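Local coordinates for protein sorbitol dehydrogenase (Gluconobacter oxydans, PDB 5ITG) that probably oxidises the sugar alcohol D-sorbitol to L-sorbose, with an NADP-type cofactor as the hydride acceptor, at residues Glu46-Leu49 against Glu50-Pro53; Trp263-Glu266 against Asp267-Asp271; Ala433-Lys436 against Leu437-Asp441; Ala407-Leu410 against Glu411-Gly415. One frame throughout, in Å; residues are numbered along the deposited sequence.

Contact 1 of 4, residues Glu46-Leu49 against Glu50-Pro53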
loop_
_atom_site.group_PDB
_atom_site.type_symbol
_atom_site.label_atom_id
_atom_site.label_comp_id
_atom_site.label_asym_id
_atom_site.label_seq_id
_atom_site.Cartn_x
_atom_site.Cartn_y
_atom_site.Cartn_z
ATOM N N GLU A 46 2.083 18.417 -3.034
ATOM C CA GLU A 46 1.462 19.403 -3.912
ATOM C C GLU A 46 0.614 20.398 -3.118
ATOM O O GLU A 46 0.493 21.565 -3.497
ATOM C CB GLU A 46 0.574 18.694 -4.940
ATOM C CG GLU A 46 -0.104 19.617 -5.940
ATOM C CD GLU A 46 0.792 19.957 -7.112
ATOM O OE1 GLU A 46 2.029 19.907 -6.948
ATOM O OE2 GLU A 46 0.263 20.284 -8.195
ATOM N N GLN A 47 0.043 19.932 -2.011
ATOM C CA GLN A 47 -0.822 20.760 -1.176
ATOM C C GLN A 47 -0.128 21.610 -0.114
ATOM O O GLN A 47 -0.782 22.394 0.566
ATOM C CB GLN A 47 -1.877 19.882 -0.512
ATOM C CG GLN A 47 -2.737 19.117 -1.504
ATOM C CD GLN A 47 -3.575 18.050 -0.832
ATOM O OE1 GLN A 47 -4.476 18.355 -0.048
ATOM N NE2 GLN A 47 -3.272 16.785 -1.126
ATOM N N ILE A 48 1.182 21.459 0.044
ATOM C CA ILE A 48 1.904 22.267 1.024
ATOM C C ILE A 48 2.989 23.105 0.355
ATOM O O ILE A 48 3.697 23.864 1.015
ATOM C CB ILE A 48 2.543 21.387 2.133
ATOM C CG1 ILE A 48 3.389 20.271 1.517
ATOM C CG2 ILE A 48 1.455 20.799 3.022
ATOM C CD1 ILE A 48 4.693 20.743 0.898
ATOM N N LEU A 49 3.109 22.972 -0.963
ATOM C CA LEU A 49 4.114 23.705 -1.723
ATOM C C LEU A 49 3.829 25.210 -1.733
ATOM O O LEU A 49 4.732 26.025 -1.931
ATOM C CB LEU A 49 4.164 23.163 -3.153
ATOM C CG LEU A 49 5.526 22.720 -3.696
ATOM C CD1 LEU A 49 6.298 21.944 -2.643
ATOM C CD2 LEU A 49 5.311 21.867 -4.937
ATOM N N GLU A 50 2.568 25.571 -1.523
ATOM C CA GLU A 50 2.174 26.974 -1.494
ATOM C C GLU A 50 2.533 27.566 -0.134
ATOM O O GLU A 50 2.468 28.777 0.062
ATOM C CB GLU A 50 0.668 27.101 -1.728
ATOM C CG GLU A 50 -0.170 26.408 -0.668
ATOM C CD GLU A 50 -1.655 26.473 -0.966
ATOM O OE1 GLU A 50 -2.178 27.600 -1.116
ATOM O OE2 GLU A 50 -2.295 25.399 -1.046
ATOM N N HIS A 51 2.914 26.698 0.798
ATOM C CA HIS A 51 3.286 27.107 2.150
ATOM C C HIS A 51 4.799 27.074 2.319
ATOM O O HIS A 51 5.399 27.993 2.881
ATOM C CB HIS A 51 2.651 26.159 3.169
ATOM C CG HIS A 51 1.158 26.131 3.118
ATOM N ND1 HIS A 51 0.419 25.052 3.552
ATOM C CD2 HIS A 51 0.262 27.056 2.694
ATOM C CE1 HIS A 51 -0.868 25.311 3.396
ATOM N NE2 HIS A 51 -0.990 26.520 2.877
ATOM N N ALA A 52 5.402 25.992 1.838
ATOM C CA ALA A 52 6.839 25.790 1.917
ATOM C C ALA A 52 7.287 25.313 0.543
ATOM O O ALA A 52 7.348 24.115 0.277
ATOM C CB ALA A 52 7.157 24.744 2.971
ATOM N N PRO A 53 7.616 26.256 -0.350
ATOM C CA PRO A 53 8.056 25.978 -1.718
ATOM C C PRO A 53 9.384 25.244 -1.888
ATOM O O PRO A 53 9.758 24.907 -3.007
ATOM C CB PRO A 53 8.090 27.366 -2.346
ATOM C CG PRO A 53 8.531 28.220 -1.201
ATOM C CD PRO A 53 7.679 27.702 -0.066
#
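Glu-50 opens this turn by folding its carboxylate back toward the chain it has just left, so that OE2 lies 3.7 Å from Gln-47 O. It does so because CG sits between the backbone N and the carbonyl carbon (chi1 61°), with the rest of the chain extended from there. The amide of Gln-47 is engaged elsewhere, its NE2 donating to Phe-43 O one turn back.

His-51 contributes first through its backbone: N donates to Ile-48 O over 2.9 Å, coming from well above the carbonyl plane. Its CB presses on that same oxygen at 3.3 Å, and the ring lies obliquely beside the carbonyls of Gln-47 and Ile-48. There ND1 is buried without a polar partner, 4.4 Å from Ile-48 CG2.

Ala-52 gives the straighter bond, its N reaching Ile-48 O at 2.8 Å with an N-H...O angle of 166°. One carbonyl oxygen thus grips two successive N-H groups from different directions, a worked example of a bifurcated acceptor holding a tight turn together. Leu-49 CD1 rests 3.8 Å from Ala-52 O.

At Pro-53 the pattern stops, since a proline nitrogen has no hydrogen to give to Leu-49 O. Instead the ring lies against that oxygen, with CB 3.6 Å away.

The turn belongs to the loop between helix 41-46 and strand 56-61 in the Rossmann domain. Glu-46 ties its start to Tyr-19 and to Gly-99 of strand 93-106, Leu-49 packs on Tyr-19 and Ile-24, and Pro-53 pairs through its backbone with Lys-25.

Contact 2 of 4, residues Trp263-Glu266 against Asp267-Asp271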
loop_
_atom_site.group_PDB
_atom_site.type_symbol
_atom_site.label_atom_id
_atom_site.label_comp_id
_atom_site.label_asym_id
_atom_site.label_seq_id
_atom_site.Cartn_x
_atom_site.Cartn_y
_atom_site.Cartn_z
ATOM N N TRP A 263 -2.480 9.069 5.007
ATOM C CA TRP A 263 -1.057 8.949 5.250
ATOM C C TRP A 263 -0.780 9.221 6.717
ATOM O O TRP A 263 -0.950 10.340 7.192
ATOM C CB TRP A 263 -0.273 9.934 4.385
ATOM C CG TRP A 263 1.212 9.679 4.372
ATOM C CD1 TRP A 263 1.875 8.656 4.984
ATOM C CD2 TRP A 263 2.207 10.460 3.701
ATOM N NE1 TRP A 263 3.229 8.753 4.739
ATOM C CE2 TRP A 263 3.458 9.851 3.954
ATOM C CE3 TRP A 263 2.166 11.617 2.912
ATOM C CZ2 TRP A 263 4.654 10.361 3.442
ATOM C CZ3 TRP A 263 3.356 12.125 2.403
ATOM C CH2 TRP A 263 4.583 11.495 2.672
ATOM N N VAL A 264 -0.381 8.173 7.429
ATOM C CA VAL A 264 -0.044 8.278 8.837
ATOM C C VAL A 264 1.472 8.180 8.853
ATOM O O VAL A 264 2.046 7.236 8.320
ATOM C CB VAL A 264 -0.685 7.138 9.637
ATOM C CG1 VAL A 264 -0.250 7.211 11.090
ATOM C CG2 VAL A 264 -2.213 7.245 9.535
ATOM N N LEU A 265 2.125 9.154 9.469
ATOM C CA LEU A 265 3.579 9.177 9.450
ATOM C C LEU A 265 4.211 9.473 10.801
ATOM O O LEU A 265 3.804 10.406 11.491
ATOM C CB LEU A 265 4.003 10.232 8.424
ATOM C CG LEU A 265 5.456 10.579 8.116
ATOM C CD1 LEU A 265 6.134 9.413 7.416
ATOM C CD2 LEU A 265 5.474 11.823 7.223
ATOM N N GLU A 266 5.200 8.672 11.182
ATOM C CA GLU A 266 5.895 8.901 12.442
ATOM C C GLU A 266 6.724 10.170 12.257
ATOM O O GLU A 266 7.412 10.337 11.244
ATOM C CB GLU A 266 6.782 7.701 12.794
ATOM C CG GLU A 266 5.976 6.515 13.332
ATOM C CD GLU A 266 6.813 5.268 13.592
ATOM O OE1 GLU A 266 8.001 5.229 13.199
ATOM O OE2 GLU A 266 6.264 4.313 14.181
ATOM N N ASP A 267 6.640 11.069 13.231
ATOM C CA ASP A 267 7.349 12.341 13.165
ATOM C C ASP A 267 8.792 12.197 13.627
ATOM O O ASP A 267 9.156 12.654 14.711
ATOM C CB ASP A 267 6.633 13.382 14.034
ATOM C CG ASP A 267 6.891 14.807 13.571
ATOM O OD1 ASP A 267 7.771 15.015 12.712
ATOM O OD2 ASP A 267 6.216 15.723 14.066
ATOM N N GLN A 268 9.611 11.552 12.801
ATOM C CA GLN A 268 11.018 11.350 13.120
ATOM C C GLN A 268 11.823 11.770 11.897
ATOM O O GLN A 268 12.116 10.952 11.027
ATOM C CB GLN A 268 11.289 9.877 13.436
ATOM C CG GLN A 268 10.246 9.229 14.328
ATOM C CD GLN A 268 10.451 7.733 14.478
ATOM O OE1 GLN A 268 10.803 7.048 13.522
ATOM N NE2 GLN A 268 10.211 7.216 15.677
ATOM N N PHE A 269 12.165 13.053 11.826
ATOM C CA PHE A 269 12.932 13.563 10.702
ATOM C C PHE A 269 14.297 14.083 11.142
ATOM O O PHE A 269 14.425 14.743 12.171
ATOM C CB PHE A 269 12.117 14.633 9.969
ATOM C CG PHE A 269 10.958 14.062 9.191
ATOM C CD1 PHE A 269 9.839 13.558 9.853
ATOM C CD2 PHE A 269 11.035 13.916 7.806
ATOM C CE1 PHE A 269 8.819 12.909 9.143
ATOM C CE2 PHE A 269 10.024 13.270 7.093
ATOM C CZ PHE A 269 8.917 12.766 7.763
ATOM N N ALA A 270 15.316 13.752 10.358
ATOM C CA ALA A 270 16.693 14.132 10.662
ATOM C C ALA A 270 17.007 15.604 10.455
ATOM O O ALA A 270 17.769 16.196 11.223
ATOM C CB ALA A 270 17.654 13.284 9.832
ATOM N N ASP A 271 16.428 16.200 9.423
ATOM C CA ASP A 271 16.714 17.591 9.133
ATOM C C ASP A 271 15.526 18.352 8.560
ATOM O O ASP A 271 15.607 18.911 7.466
ATOM C CB ASP A 271 17.910 17.657 8.177
ATOM C CG ASP A 271 18.445 19.059 8.001
ATOM O OD1 ASP A 271 18.280 19.878 8.930
ATOM O OD2 ASP A 271 19.047 19.332 6.942
#
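An inverse gamma turn joins Glu-266 to Gln-268, with Asp-267 at its centre: Gln-268 N donates to Glu-266 O at 3.0 Å, a weak bond with an N-H...O angle of only 137°. This kink just beyond strand 263-266, the middle strand between 226-228 and 282-284, leaves the side chains of Glu-266 and Gln-268 side by side, both extended and pointing the same way. The amide carbon CD of Gln-268 comes within 3.7 Å of Glu-266 OE1, and the amide plane is turned 56° from that of the carboxylate. The aliphatic parts also touch, Gln-268 CG lying 4.1 Å from Glu-266 CB.

On the other flank Leu-265 and Phe-269 cross at about a right angle. With Leu-265 CG anti to its nitrogen (chi1 179°), the methyl CD2 meets the edge of the phenyl ring, 3.6 Å from Phe-269 CZ. The same methyl stands over one face of Trp-263, toward its rim, so one leucine branch joins two aromatic side chains. Phe-269 CE1 is also 3.6 Å from Glu-266 O, and its ring packs further on Thr-184 and Met-186 of strand 184-187.

Exchanging Gln-268 for a leucine would probably leave the Glu-266 carboxylate facing a hydrocarbon branch where an amide now lies alongside it.

Asp-267 forms a salt bridge with Arg-273. The buried carboxylate of Glu-266 is satisfied by two backbone N-H groups, OE1 by Asn-225 N and OE2 by Val-287 N. The chemistry therefore implies side-chain anchors added to the strand's own backbone pairing, followed by a weakly bonded turn.

Contact 3 of 4, residues Ala433-Lys436 against Leu437-Asp441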
loop_
_atom_site.group_PDB
_atom_site.type_symbol
_atom_site.label_atom_id
_atom_site.label_comp_id
_atom_site.label_asym_id
_atom_site.label_seq_id
_atom_site.Cartn_x
_atom_site.Cartn_y
_atom_site.Cartn_z
ATOM N N ALA A 433 -1.652 -31.897 0.592
ATOM C CA ALA A 433 -2.247 -32.216 1.882
ATOM C C ALA A 433 -3.327 -31.191 2.244
ATOM O O ALA A 433 -4.471 -31.550 2.522
ATOM C CB ALA A 433 -1.169 -32.245 2.957
ATOM N N GLU A 434 -2.961 -29.916 2.237
ATOM C CA GLU A 434 -3.916 -28.866 2.571
ATOM C C GLU A 434 -5.155 -28.895 1.678
ATOM O O GLU A 434 -6.283 -28.891 2.173
ATOM C CB GLU A 434 -3.249 -27.493 2.472
ATOM C CG GLU A 434 -2.222 -27.207 3.557
ATOM C CD GLU A 434 -1.026 -28.137 3.499
ATOM O OE1 GLU A 434 -0.287 -28.106 2.491
ATOM O OE2 GLU A 434 -0.825 -28.900 4.466
ATOM N N TRP A 435 -4.946 -28.930 0.363
ATOM C CA TRP A 435 -6.058 -28.940 -0.580
ATOM C C TRP A 435 -6.972 -30.146 -0.441
ATOM O O TRP A 435 -8.158 -30.063 -0.756
ATOM C CB TRP A 435 -5.546 -28.837 -2.020
ATOM C CG TRP A 435 -5.332 -27.424 -2.473
ATOM C CD1 TRP A 435 -4.163 -26.868 -2.904
ATOM C CD2 TRP A 435 -6.322 -26.386 -2.550
ATOM N NE1 TRP A 435 -4.363 -25.551 -3.247
ATOM C CE2 TRP A 435 -5.678 -25.230 -3.040
ATOM C CE3 TRP A 435 -7.690 -26.323 -2.254
ATOM C CZ2 TRP A 435 -6.356 -24.020 -3.242
ATOM C CZ3 TRP A 435 -8.366 -25.121 -2.456
ATOM C CH2 TRP A 435 -7.695 -23.986 -2.945
ATOM N N LYS A 436 -6.429 -31.267 0.026
ATOM C CA LYS A 436 -7.241 -32.463 0.207
ATOM C C LYS A 436 -8.263 -32.180 1.298
ATOM O O LYS A 436 -9.441 -32.501 1.159
ATOM C CB LYS A 436 -6.376 -33.656 0.624
ATOM C CG LYS A 436 -7.186 -34.901 0.986
ATOM C CD LYS A 436 -6.287 -36.037 1.459
ATOM C CE LYS A 436 -7.083 -37.303 1.758
ATOM N NZ LYS A 436 -6.194 -38.438 2.139
ATOM N N LEU A 437 -7.796 -31.580 2.386
ATOM C CA LEU A 437 -8.663 -31.239 3.508
ATOM C C LEU A 437 -9.717 -30.233 3.068
ATOM O O LEU A 437 -10.908 -30.411 3.319
ATOM C CB LEU A 437 -7.837 -30.637 4.649
ATOM C CG LEU A 437 -6.824 -31.551 5.342
ATOM C CD1 LEU A 437 -6.015 -30.745 6.347
ATOM C CD2 LEU A 437 -7.552 -32.693 6.035
ATOM N N ALA A 438 -9.259 -29.176 2.410
ATOM C CA ALA A 438 -10.133 -28.112 1.933
ATOM C C ALA A 438 -11.270 -28.626 1.064
ATOM O O ALA A 438 -12.367 -28.073 1.086
ATOM C CB ALA A 438 -9.322 -27.092 1.157
ATOM N N LYS A 439 -11.010 -29.684 0.301
ATOM C CA LYS A 439 -12.031 -30.235 -0.582
ATOM C C LYS A 439 -12.784 -31.433 -0.018
ATOM O O LYS A 439 -13.715 -31.933 -0.649
ATOM C CB LYS A 439 -11.414 -30.595 -1.937
ATOM C CG LYS A 439 -10.838 -29.396 -2.670
ATOM C CD LYS A 439 -10.405 -29.749 -4.078
ATOM C CE LYS A 439 -9.867 -28.523 -4.803
ATOM N NZ LYS A 439 -10.893 -27.441 -4.909
ATOM N N ALA A 440 -12.395 -31.891 1.168
ATOM C CA ALA A 440 -13.073 -33.022 1.791
ATOM C C ALA A 440 -14.578 -32.750 1.801
ATOM O O ALA A 440 -15.005 -31.596 1.815
ATOM C CB ALA A 440 -12.564 -33.222 3.209
ATOM N N ASP A 441 -15.381 -33.809 1.788
ATOM C CA ASP A 441 -16.828 -33.640 1.789
ATOM C C ASP A 441 -17.402 -33.487 3.184
ATOM O O ASP A 441 -18.564 -33.107 3.341
ATOM C CB ASP A 441 -17.513 -34.810 1.082
ATOM C CG ASP A 441 -17.297 -34.784 -0.414
ATOM O OD1 ASP A 441 -17.480 -33.703 -1.017
ATOM O OD2 ASP A 441 -16.952 -35.842 -0.988
#
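Ala-438 and Glu-434 mark the tightly packed part of this helical turn: Ala-438 N donates to Glu-434 O over 3.0 Å at an almost linear 171°, and the small methyl of Ala-438 is buried. Leu-437 CB fits against the same Glu-434 O at 3.4 Å, and the leucine packs on Ser-445 and Lys-448 of a neighbouring loop. The backbone pattern frays toward the helix end, where Lys-439 N divides itself between a main bond to Trp-435 O and a weak one to Lys-436 O.

The surface side is looser. Trp-435 reaches forward to bring CE3 of its indole to within 3.9 Å of Ala-438 CB, and the exposed Lys-439 crosses the indole at a slant, CE lying 4.0 Å from Trp-435 CE3. Nearer its base, Lys-439 CG rests on Trp-435 O at 3.4 Å. A bend at the last torsion (chi4 -60°) turns the amine of Lys-439 to its salt bridge with Glu-424. Ala-433 and Lys-436 are exposed too. Lys-436 is fully extended and meets the following residues chiefly through CB, beside Leu-437 N. The bond from Leu-437 N to Ala-433 O is long and weak at 3.3 Å.

As a worked example, this is the three- and four-residue side-chain spacing of an alpha-helix, in which an aromatic residue touches the side chains three and four positions ahead on a short surface helix of the C-terminal domain.

Contact 4 of 4, residues Ala407-Leu410 against Glu411-Gly415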
loop_
_atom_site.group_PDB
_atom_site.type_symbol
_atom_site.label_atom_id
_atom_site.label_comp_id
_atom_site.label_asym_id
_atom_site.label_seq_id
_atom_site.Cartn_x
_atom_site.Cartn_y
_atom_site.Cartn_z
ATOM N N ALA A 407 -16.445 -20.301 8.362
ATOM C CA ALA A 407 -17.240 -21.286 7.633
ATOM C C ALA A 407 -17.365 -20.911 6.160
ATOM O O ALA A 407 -17.372 -21.786 5.289
ATOM C CB ALA A 407 -18.627 -21.413 8.263
ATOM N N SER A 408 -17.469 -19.611 5.890
ATOM C CA SER A 408 -17.586 -19.103 4.527
ATOM C C SER A 408 -16.286 -19.334 3.770
ATOM O O SER A 408 -16.293 -19.740 2.605
ATOM C CB SER A 408 -17.914 -17.604 4.538
ATOM O OG SER A 408 -19.257 -17.387 4.927
ATOM N N TYR A 409 -15.169 -19.062 4.435
ATOM C CA TYR A 409 -13.861 -19.273 3.841
ATOM C C TYR A 409 -13.713 -20.756 3.474
ATOM O O TYR A 409 -13.328 -21.092 2.349
ATOM C CB TYR A 409 -12.757 -18.866 4.829
ATOM C CG TYR A 409 -11.361 -19.242 4.373
ATOM C CD1 TYR A 409 -10.787 -18.654 3.248
ATOM C CD2 TYR A 409 -10.626 -20.209 5.057
ATOM C CE1 TYR A 409 -9.506 -19.025 2.808
ATOM C CE2 TYR A 409 -9.350 -20.584 4.630
ATOM C CZ TYR A 409 -8.798 -19.991 3.507
ATOM O OH TYR A 409 -7.541 -20.374 3.077
ATOM N N LEU A 410 -14.026 -21.634 4.421
ATOM C CA LEU A 410 -13.909 -23.073 4.193
ATOM C C LEU A 410 -14.814 -23.580 3.073
ATOM O O LEU A 410 -14.413 -24.437 2.284
ATOM C CB LEU A 410 -14.189 -23.841 5.489
ATOM C CG LEU A 410 -13.095 -23.615 6.539
ATOM C CD1 LEU A 410 -13.407 -24.389 7.813
ATOM C CD2 LEU A 410 -11.751 -24.042 5.951
ATOM N N GLU A 411 -16.033 -23.059 3.001
ATOM C CA GLU A 411 -16.942 -23.471 1.943
ATOM C C GLU A 411 -16.502 -22.882 0.598
ATOM O O GLU A 411 -16.624 -23.532 -0.441
ATOM C CB GLU A 411 -18.374 -23.058 2.287
ATOM C CG GLU A 411 -18.984 -23.913 3.395
ATOM C CD GLU A 411 -19.063 -25.388 3.007
ATOM O OE1 GLU A 411 -19.708 -25.693 1.982
ATOM O OE2 GLU A 411 -18.487 -26.240 3.726
HETATM N N MSE A 412 -15.967 -21.662 0.620
HETATM C CA MSE A 412 -15.503 -21.007 -0.604
HETATM C C MSE A 412 -14.387 -21.842 -1.235
HETATM O O MSE A 412 -14.289 -21.969 -2.458
HETATM C CB MSE A 412 -14.988 -19.593 -0.284
HETATM C CG MSE A 412 -14.444 -18.810 -1.479
HETATM SE SE MSE A 412 -12.590 -19.226 -1.944
HETATM C CE MSE A 412 -11.708 -18.633 -0.301
ATOM N N LEU A 413 -13.553 -22.427 -0.384
ATOM C CA LEU A 413 -12.433 -23.248 -0.841
ATOM C C LEU A 413 -12.847 -24.430 -1.728
ATOM O O LEU A 413 -12.057 -24.895 -2.554
ATOM C CB LEU A 413 -11.652 -23.762 0.376
ATOM C CG LEU A 413 -10.290 -23.158 0.743
ATOM C CD1 LEU A 413 -10.228 -21.685 0.417
ATOM C CD2 LEU A 413 -10.028 -23.412 2.224
ATOM N N ARG A 414 -14.077 -24.908 -1.567
ATOM C CA ARG A 414 -14.554 -26.046 -2.351
ATOM C C ARG A 414 -14.654 -25.772 -3.852
ATOM O O ARG A 414 -14.731 -26.706 -4.655
ATOM C CB ARG A 414 -15.885 -26.547 -1.787
ATOM C CG ARG A 414 -15.732 -27.124 -0.378
ATOM C CD ARG A 414 -17.053 -27.522 0.267
ATOM N NE ARG A 414 -17.399 -28.923 0.034
ATOM C CZ ARG A 414 -18.142 -29.359 -0.977
ATOM N NH1 ARG A 414 -18.630 -28.501 -1.862
ATOM N NH2 ARG A 414 -18.391 -30.654 -1.105
ATOM N N GLY A 415 -14.656 -24.498 -4.233
ATOM C CA GLY A 415 -14.673 -24.154 -5.644
ATOM C C GLY A 415 -15.963 -24.060 -6.436
ATOM O O GLY A 415 -15.937 -24.178 -7.665
#
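Leu-413 lays its forked end on the ring of Tyr-409 one turn back, both methyls riding over the same face. CD1 makes an off-centre CH-pi contact, 4.1 Å from the ring centroid and 29° off the normal. The other prong, CD2, reaches across to Tyr-409 CE2 at 3.8 Å, so the flat ring lies beneath both prongs. Selenomethionine Met-412 wedges its methyl in beside this pair, CE lying 3.7 Å from Tyr-409 CD1. Bends at chi2 and chi3 curl its chain back toward the tyrosine. Leu-410 CD2 also touches Leu-413 CD2, more loosely, at 4.2 Å.

Glu-411 has a different shape: folded at chi2 (-61°), it tucks CG against Ala-407 O at 3.3 Å and sends its carboxylate to Arg-471 and Arg-475. Backbone bonds underlie these fits, including Met-412 N to Ser-408 O at 2.8 Å. A type I turn from Met-412 then ends at Gly-415, whose positive phi would jam any side chain against the preceding carbonyl.

At the far end of the ring, Tyr-409 OH is hydrogen-bonded to Glu-427 OE2 and to Tyr-430 OH. Replacing Tyr-409 by an alanine would probably open a gap under the fork of Leu-413 and leave Glu-427 and Tyr-430 without the hydroxyl they share.

The same side chains also pack against the rest of the domain. Met-412 packs on Phe-307 and Ile-310 of helix 288-312, and Tyr-409 meets Phe-307 ring to ring. Ala-407, Leu-410 and Glu-411 lie against helix 461-477, so the end of helix 400-412 is packed against both helices.

In the fold
The four contacts make a graded series. Contact 4 is core packing, hydrocarbon against an aromatic face; contact 3, of similar helical construction, lies at the surface and pairs an indole with an alanine and one lysine chain, whose amine bonds outside the contact. Both belong to the C-terminal domain, with centres about 11 Å apart, and they meet where Arg-414 NH2 pairs with Asp-441 OD1 at 3.2 Å. Contacts 1 and 2, both partly buried, lie in the Rossmann domain, across the chain's centre from the other two. Their centres are about 17 Å apart and they do not touch. They replace helical repetition with turns: a shared carbonyl in contact 1, a strand ending in a buried acid in contact 2.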